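Local coordinates for protein pectate lyase (Pectobacterium carotovorum, PDB 4U49) that probably depolymerises polygalacturonate and pectins, including highly methylated ones, by calcium-dependent eliminative cleavage within the chain, at residues Asp85-Val90 with Ala104-Pro109; Ala199-Gly204 with Val228-Ala233. All blocks are in the same frame, centred on the assembly; numbering follows the deposited sequence.

Contact 1 (Asp85-Val90 with Ala104-Pro109); sequences DYWYWV and AASTAP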
ATOM      1  N   ASP A  85     -26.296  -3.424   3.097  1.00 24.31           N
ATOM      2  CA  ASP A  85     -25.207  -3.533   4.060  1.00 24.60           C
ATOM      3  C   ASP A  85     -24.788  -4.997   4.152  1.00 25.71           C
ATOM      4  O   ASP A  85     -25.635  -5.888   4.119  1.00 26.42           O
ATOM      5  CB  ASP A  85     -25.624  -3.010   5.438  1.00 24.88           C
ATOM      6  CG  ASP A  85     -25.994  -1.538   5.421  1.00 27.53           C
ATOM      7  OD1 ASP A  85     -25.426  -0.791   4.600  1.00 30.50           O
ATOM      8  OD2 ASP A  85     -26.850  -1.128   6.232  1.00 30.51           O
ATOM      9  N   TYR A  86     -23.489  -5.245   4.272  1.00 22.19           N
ATOM     10  CA  TYR A  86     -22.987  -6.614   4.301  1.00 22.23           C
ATOM     11  C   TYR A  86     -22.073  -6.887   5.487  1.00 20.05           C
ATOM     12  O   TYR A  86     -21.481  -5.973   6.061  1.00 17.91           O
ATOM     13  CB  TYR A  86     -22.233  -6.934   3.009  1.00 24.35           C
ATOM     14  CG  TYR A  86     -23.114  -7.141   1.801  1.00 22.32           C
ATOM     15  CD1 TYR A  86     -23.734  -8.360   1.573  1.00 24.12           C
ATOM     16  CD2 TYR A  86     -23.308  -6.125   0.878  1.00 22.58           C
ATOM     17  CE1 TYR A  86     -24.533  -8.557   0.464  1.00 22.88           C
ATOM     18  CE2 TYR A  86     -24.106  -6.309  -0.230  1.00 24.96           C
ATOM     19  CZ  TYR A  86     -24.714  -7.528  -0.435  1.00 25.37           C
ATOM     20  OH  TYR A  86     -25.509  -7.712  -1.541  1.00 25.90           O
ATOM     21  N   TRP A  87     -21.973  -8.159   5.850  1.00 18.76           N
ATOM     22  CA  TRP A  87     -20.949  -8.618   6.771  1.00 17.70           C
ATOM     23  C   TRP A  87     -19.978  -9.496   5.991  1.00 18.70           C
ATOM     24  O   TRP A  87     -20.377 -10.190   5.056  1.00 19.31           O
ATOM     25  CB  TRP A  87     -21.564  -9.379   7.947  1.00 22.15           C
ATOM     26  CG  TRP A  87     -22.378  -8.511   8.853  1.00 23.48           C
ATOM     27  CD1 TRP A  87     -23.681  -8.140   8.680  1.00 26.23           C
ATOM     28  CD2 TRP A  87     -21.947  -7.906  10.078  1.00 23.53           C
ATOM     29  NE1 TRP A  87     -24.086  -7.339   9.721  1.00 30.49           N
ATOM     30  CE2 TRP A  87     -23.041  -7.178  10.591  1.00 26.85           C
ATOM     31  CE3 TRP A  87     -20.741  -7.899  10.785  1.00 25.08           C
ATOM     32  CZ2 TRP A  87     -22.968  -6.460  11.782  1.00 32.04           C
ATOM     33  CZ3 TRP A  87     -20.671  -7.184  11.970  1.00 28.54           C
ATOM     34  CH2 TRP A  87     -21.777  -6.475  12.456  1.00 29.65           C
ATOM     35  N   TYR A  88     -18.703  -9.453   6.363  1.00 14.19           N
ATOM     36  CA  TYR A  88     -17.682 -10.244   5.686  1.00 15.83           C
ATOM     37  C   TYR A  88     -16.832 -11.019   6.685  1.00 15.84           C
ATOM     38  O   TYR A  88     -16.670 -10.599   7.831  1.00 17.74           O
ATOM     39  CB  TYR A  88     -16.771  -9.353   4.836  1.00 14.31           C
ATOM     40  CG  TYR A  88     -17.408  -8.755   3.603  1.00 15.23           C
ATOM     41  CD1 TYR A  88     -17.325  -9.395   2.375  1.00 17.96           C
ATOM     42  CD2 TYR A  88     -18.074  -7.535   3.663  1.00 17.06           C
ATOM     43  CE1 TYR A  88     -17.894  -8.846   1.241  1.00 19.79           C
ATOM     44  CE2 TYR A  88     -18.647  -6.978   2.536  1.00 16.18           C
ATOM     45  CZ  TYR A  88     -18.552  -7.636   1.328  1.00 21.07           C
ATOM     46  OH  TYR A  88     -19.118  -7.091   0.200  1.00 21.17           O
ATOM     47  N   TRP A  89     -16.297 -12.151   6.234  1.00 14.17           N
ATOM     48  CA  TRP A  89     -15.312 -12.929   6.982  1.00 16.55           C
ATOM     49  C   TRP A  89     -14.216 -13.412   6.043  1.00 14.31           C
ATOM     50  O   TRP A  89     -14.479 -13.670   4.870  1.00 16.26           O
ATOM     51  CB  TRP A  89     -15.945 -14.152   7.655  1.00 16.96           C
ATOM     52  CG  TRP A  89     -16.992 -13.869   8.670  1.00 20.45           C
ATOM     53  CD1 TRP A  89     -16.837 -13.860  10.026  1.00 20.99           C
ATOM     54  CD2 TRP A  89     -18.373 -13.585   8.420  1.00 19.42           C
ATOM     55  NE1 TRP A  89     -18.034 -13.580  10.636  1.00 20.81           N
ATOM     56  CE2 TRP A  89     -18.992 -13.402   9.672  1.00 22.91           C
ATOM     57  CE3 TRP A  89     -19.143 -13.457   7.260  1.00 18.14           C
ATOM     58  CZ2 TRP A  89     -20.347 -13.099   9.798  1.00 27.19           C
ATOM     59  CZ3 TRP A  89     -20.487 -13.156   7.387  1.00 20.60           C
ATOM     60  CH2 TRP A  89     -21.075 -12.978   8.646  1.00 22.95           C
ATOM     61  N   VAL A  90     -12.995 -13.550   6.553  1.00 13.79           N
ATOM     62  CA  VAL A  90     -11.977 -14.313   5.836  1.00 15.19           C
ATOM     63  C   VAL A  90     -11.518 -15.492   6.699  1.00 19.32           C
ATOM     64  O   VAL A  90     -11.310 -15.356   7.908  1.00 19.24           O
ATOM     65  CB  VAL A  90     -10.756 -13.448   5.420  1.00 16.16           C
ATOM     66  CG1 VAL A  90     -11.183 -12.352   4.454  1.00 15.27           C
ATOM     67  CG2 VAL A  90     -10.065 -12.847   6.632  1.00 21.04           C
ATOM     68  N   ALA A 104     -15.994 -10.753  12.187  1.00 13.71           N
ATOM     69  CA  ALA A 104     -16.961 -10.283  11.208  1.00 19.53           C
ATOM     70  C   ALA A 104     -16.731  -8.795  10.980  1.00 19.03           C
ATOM     71  O   ALA A 104     -16.562  -8.035  11.932  1.00 20.06           O
ATOM     72  CB  ALA A 104     -18.384 -10.547  11.678  1.00 20.03           C
ATOM     73  N   ALA A 105     -16.698  -8.386   9.718  1.00 16.42           N
ATOM     74  CA  ALA A 105     -16.548  -6.979   9.374  1.00 21.33           C
ATOM     75  C   ALA A 105     -17.804  -6.498   8.667  1.00 19.18           C
ATOM     76  O   ALA A 105     -18.278  -7.141   7.733  1.00 19.64           O
ATOM     77  CB  ALA A 105     -15.322  -6.764   8.499  1.00 18.30           C
ATOM     78  N   SER A 106     -18.342  -5.370   9.121  1.00 21.65           N
ATOM     79  CA  SER A 106     -19.578  -4.829   8.565  1.00 21.20           C
ATOM     80  C   SER A 106     -19.335  -3.569   7.745  1.00 21.66           C
ATOM     81  O   SER A 106     -18.502  -2.735   8.102  1.00 19.84           O
ATOM     82  CB  SER A 106     -20.578  -4.526   9.684  1.00 23.15           C
ATOM     83  OG  SER A 106     -21.752  -3.924   9.165  1.00 25.08           O
ATOM     84  N   THR A 107     -20.073  -3.434   6.648  1.00 17.30           N
ATOM     85  CA  THR A 107     -20.026  -2.222   5.834  1.00 20.52           C
ATOM     86  C   THR A 107     -20.782  -1.094   6.525  1.00 23.75           C
ATOM     87  O   THR A 107     -20.593   0.083   6.215  1.00 29.70           O
ATOM     88  CB  THR A 107     -20.625  -2.451   4.438  1.00 21.45           C
ATOM     89  OG1 THR A 107     -22.000  -2.830   4.567  1.00 21.27           O
ATOM     90  CG2 THR A 107     -19.870  -3.549   3.707  1.00 21.40           C
ATOM     91  N   ALA A 108     -21.648  -1.469   7.459  1.00 23.37           N
ATOM     92  CA  ALA A 108     -22.385  -0.509   8.267  1.00 28.72           C
ATOM     93  C   ALA A 108     -21.695  -0.341   9.618  1.00 30.02           C
ATOM     94  O   ALA A 108     -21.002  -1.245  10.079  1.00 35.07           O
ATOM     95  CB  ALA A 108     -23.829  -0.962   8.447  1.00 33.56           C
ATOM     96  N   PRO A 109     -21.870   0.824  10.255  1.00 40.69           N
ATOM     97  CA  PRO A 109     -21.225   1.037  11.556  1.00 42.55           C
ATOM     98  C   PRO A 109     -21.841   0.188  12.663  1.00 43.38           C
ATOM     99  O   PRO A 109     -22.914  -0.390  12.476  1.00 39.94           O
ATOM    100  CB  PRO A 109     -21.454   2.528  11.819  1.00 46.24           C
ATOM    101  CG  PRO A 109     -22.667   2.853  11.040  1.00 48.25           C
ATOM    102  CD  PRO A 109     -22.606   2.015   9.803  1.00 43.69           C
TER
HETATM  103  O   HOH W   1     -23.657  -4.429   7.705  1.00 29.04           O
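Asp85 meets Thr107 and Ala108 where a β-hairpin of strands 87-94 and 99-106 opens out, at one margin of the four-stranded antiparallel sheet of the N-terminal β domain. The Asp85 carboxylate lies alongside the Ala108 methyl, with OD2 3.7 Å from CB. Tyr86 uses both backbone groups on Thr107: its N-H reaches the hydroxyl, Tyr86 N to Thr107 OG1 2.9 Å and nearly straight at 167°, and its O receives Thr107 N. A chi1 of 61° sets OG1 between the Thr107 backbone N and carbonyl carbon, pointing at that N-H, so that a side-chain oxygen takes the bond there. Trp87 pairs with Ser106 without backbone bonds; instead its six-membered ring lies flat under Ser106 CB, 3.4 Å from the centroid and only 5° off the normal. Tyr88 and Ala105 form the hydrogen-bonded pair, with Tyr88 N to Ala105 O 2.7 Å. Both side chains leave by the other face, onto strand 24-31; the Tyr88 ring takes Thr107 CG2 at its edge, and its hydroxyl bonds Asp77. Trp89 then lays a face of its five-membered ring against Ala104 CA, while Trp89 NE1 comes to 3.2 Å from Ala104 CB.

Contact 2 (Ala199-Gly204 with Val228-Ala233); sequences AATNLG and VLQQNA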
ATOM      1  N   ALA A 199       1.141   8.460   1.434  1.00 14.95           N
ATOM      2  CA  ALA A 199       0.578   7.365   2.214  1.00 16.56           C
ATOM      3  C   ALA A 199       1.632   6.840   3.179  1.00 18.04           C
ATOM      4  O   ALA A 199       1.364   6.630   4.364  1.00 17.40           O
ATOM      5  CB  ALA A 199       0.072   6.252   1.307  1.00 16.20           C
ATOM      6  N   ALA A 200       2.841   6.643   2.666  1.00 14.47           N
ATOM      7  CA  ALA A 200       3.939   6.138   3.475  1.00 16.20           C
ATOM      8  C   ALA A 200       5.273   6.669   2.965  1.00 15.31           C
ATOM      9  O   ALA A 200       5.456   6.861   1.764  1.00 17.55           O
ATOM     10  CB  ALA A 200       3.939   4.617   3.485  1.00 17.09           C
ATOM     11  N   THR A 201       6.199   6.898   3.889  1.00 14.05           N
ATOM     12  CA  THR A 201       7.491   7.484   3.560  1.00 14.43           C
ATOM     13  C   THR A 201       8.612   6.691   4.215  1.00 14.74           C
ATOM     14  O   THR A 201       8.587   6.463   5.422  1.00 15.36           O
ATOM     15  CB  THR A 201       7.572   8.954   4.013  1.00 17.82           C
ATOM     16  OG1 THR A 201       6.549   9.716   3.357  1.00 19.43           O
ATOM     17  CG2 THR A 201       8.933   9.540   3.680  1.00 21.87           C
ATOM     18  N   ASN A 202       9.591   6.268   3.421  1.00 17.24           N
ATOM     19  CA  ASN A 202      10.663   5.418   3.935  1.00 15.44           C
ATOM     20  C   ASN A 202      12.015   6.126   4.049  1.00 19.95           C
ATOM     21  O   ASN A 202      12.577   6.587   3.054  1.00 17.09           O
ATOM     22  CB  ASN A 202      10.812   4.179   3.051  1.00 17.16           C
ATOM     23  CG  ASN A 202      11.823   3.190   3.596  1.00 18.07           C
ATOM     24  OD1 ASN A 202      12.184   3.239   4.771  1.00 19.58           O
ATOM     25  ND2 ASN A 202      12.274   2.274   2.746  1.00 18.28           N
ATOM     26  N   LEU A 203      12.533   6.192   5.275  1.00 22.83           N
ATOM     27  CA  LEU A 203      13.878   6.705   5.534  1.00 23.49           C
ATOM     28  C   LEU A 203      14.782   5.613   6.096  1.00 27.08           C
ATOM     29  O   LEU A 203      15.984   5.816   6.272  1.00 31.72           O
ATOM     30  CB  LEU A 203      13.840   7.880   6.516  1.00 26.63           C
ATOM     31  CG  LEU A 203      13.402   9.265   6.037  1.00 31.20           C
ATOM     32  CD1 LEU A 203      11.892   9.336   5.846  1.00 26.67           C
ATOM     33  CD2 LEU A 203      13.869  10.323   7.026  1.00 31.17           C
ATOM     34  N   GLY A 204      14.194   4.456   6.381  1.00 19.12           N
ATOM     35  CA  GLY A 204      14.916   3.376   7.026  1.00 20.01           C
ATOM     36  C   GLY A 204      15.610   2.435   6.063  1.00 20.90           C
ATOM     37  O   GLY A 204      15.836   2.769   4.899  1.00 25.18           O
ATOM     38  N   VAL A 228       2.013   8.114  -3.831  1.00 18.22           N
ATOM     39  CA  VAL A 228       1.658   7.225  -2.734  1.00 16.77           C
ATOM     40  C   VAL A 228       2.831   6.984  -1.791  1.00 17.06           C
ATOM     41  O   VAL A 228       2.693   7.094  -0.572  1.00 14.87           O
ATOM     42  CB  VAL A 228       1.167   5.869  -3.264  1.00 18.62           C
ATOM     43  CG1 VAL A 228       0.728   4.975  -2.113  1.00 14.94           C
ATOM     44  CG2 VAL A 228       0.039   6.071  -4.264  1.00 19.72           C
ATOM     45  N   LEU A 229       3.982   6.653  -2.366  1.00 18.08           N
ATOM     46  CA  LEU A 229       5.142   6.232  -1.585  1.00 17.51           C
ATOM     47  C   LEU A 229       6.298   7.208  -1.743  1.00 20.15           C
ATOM     48  O   LEU A 229       6.515   7.747  -2.810  1.00 23.38           O
ATOM     49  CB  LEU A 229       5.591   4.844  -2.008  1.00 19.34           C
ATOM     50  CG  LEU A 229       4.551   3.749  -1.827  1.00 19.38           C
ATOM     51  CD1 LEU A 229       5.070   2.412  -2.317  1.00 18.85           C
ATOM     52  CD2 LEU A 229       4.116   3.660  -0.369  1.00 20.07           C
ATOM     53  N   GLN A 230       7.047   7.443  -0.683  1.00 18.16           N
ATOM     54  CA  GLN A 230       8.044   8.485  -0.710  1.00 22.46           C
ATOM     55  C   GLN A 230       9.264   7.861  -0.053  1.00 22.03           C
ATOM     56  O   GLN A 230       9.133   7.114   0.928  1.00 18.39           O
ATOM     57  CB  GLN A 230       7.391   9.688  -0.026  1.00 27.15           C
ATOM     58  CG  GLN A 230       7.904  11.097  -0.076  1.00 34.76           C
ATOM     59  CD  GLN A 230       8.780  11.431  -1.237  1.00 36.57           C
ATOM     60  OE1 GLN A 230       8.366  11.335  -2.426  1.00 47.61           O
ATOM     61  NE2 GLN A 230       9.892  12.102  -0.897  1.00 41.32           N
ATOM     62  N   GLN A 231      10.426   8.078  -0.665  1.00 16.60           N
ATOM     63  CA  GLN A 231      11.639   7.336  -0.311  1.00 16.62           C
ATOM     64  C   GLN A 231      12.899   8.120  -0.680  1.00 21.04           C
ATOM     65  O   GLN A 231      13.473   7.937  -1.757  1.00 21.69           O
ATOM     66  CB  GLN A 231      11.674   5.972  -1.015  1.00 20.66           C
ATOM     67  CG  GLN A 231      12.778   5.031  -0.544  1.00 21.76           C
ATOM     68  CD  GLN A 231      12.742   3.666  -1.234  1.00 22.15           C
ATOM     69  OE1 GLN A 231      11.668   3.143  -1.532  1.00 23.74           O
ATOM     70  NE2 GLN A 231      13.920   3.093  -1.501  1.00 21.14           N
ATOM     71  N   ASN A 232      13.327   9.003   0.212  1.00 26.37           N
ATOM     72  CA  ASN A 232      14.411   9.921  -0.095  1.00 26.38           C
ATOM     73  C   ASN A 232      15.783   9.370   0.266  1.00 24.50           C
ATOM     74  O   ASN A 232      16.790   9.768  -0.322  1.00 23.47           O
ATOM     75  CB  ASN A 232      14.164  11.247   0.620  1.00 33.22           C
ATOM     76  CG  ASN A 232      13.175  12.127  -0.123  1.00 37.96           C
ATOM     77  OD1 ASN A 232      12.145  12.524   0.424  1.00 41.48           O
ATOM     78  ND2 ASN A 232      13.478  12.422  -1.388  1.00 30.75           N
ATOM     79  N   ALA A 233      15.818   8.450   1.224  1.00 22.93           N
ATOM     80  CA  ALA A 233      17.075   7.852   1.649  1.00 24.32           C
ATOM     81  C   ALA A 233      17.652   6.949   0.568  1.00 24.00           C
ATOM     82  O   ALA A 233      16.914   6.327  -0.203  1.00 20.78           O
ATOM     83  CB  ALA A 233      16.883   7.074   2.940  1.00 24.76           C
TER
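Thr201 and Gln230 stand side by side and point the same way on two neighbouring strands of a parallel β-helix, the fold of this pectate lyase family. Their strands, 200-202 and 229-230, belong to successive coils and run in register, 5° apart in direction. Gln230 CB lies 3.5 Å from Thr201 OG1. Beyond it, CG is anti to the backbone N (chi1 -166°) and the chain bends at chi2 (23°), leading the amide away from Thr201 to where NE2 makes a weak bond to Asn232 OD1. Ala200 and Leu229 turn to the other face, toward the interior of the coil, and touch through the Ala200 methyl and Leu229 CD2 at 4.0 Å; Met207, Ile209 and Leu253 pack around them. One position earlier, the methyl of Ala199 meets Val228 CG1 at 3.7 Å. The backbone ladder joins these layers. Val228 O is gripped by two donors, Ala199 N and Ala200 N, Ala200 O receives Gln230 N, and Asn202 N donates to Gln230 O at 2.7 Å. Further along, Asn202 CB and Gln231 CG approach to 4.2 Å, both side chains with CG anti to N, and their amides converge on Thr238 OG1, which bonds Asn202 ND2 and Gln231 OE1. Asn202 O and Ala233 N, both buried and without a partner in the model, lie 4.2 Å apart. Asn202 OD1 closes an Asx turn, accepting Gly204 N at 2.8 Å from above its carbonyl plane.

The two contacts lie on opposite sides of the chain's centre, their own centres 32 Å apart and their nearest atoms about 21 Å apart, with no touch between them. They follow each other along the chain: contact 1 is complete before contact 2 opens. Contact 1 is antiparallel, hairpin-built and largely at the surface, away from the calcium sites; contact 2 is parallel, mostly buried, and joins coils of the β-helix. Contact 2 borders the calcium-binding residues: the side chain of Ala199 is about 4 Å from that of Ile195, and that of Val228 about 6 Å from that of Asn216; no calcium is bound to this chain in the present model.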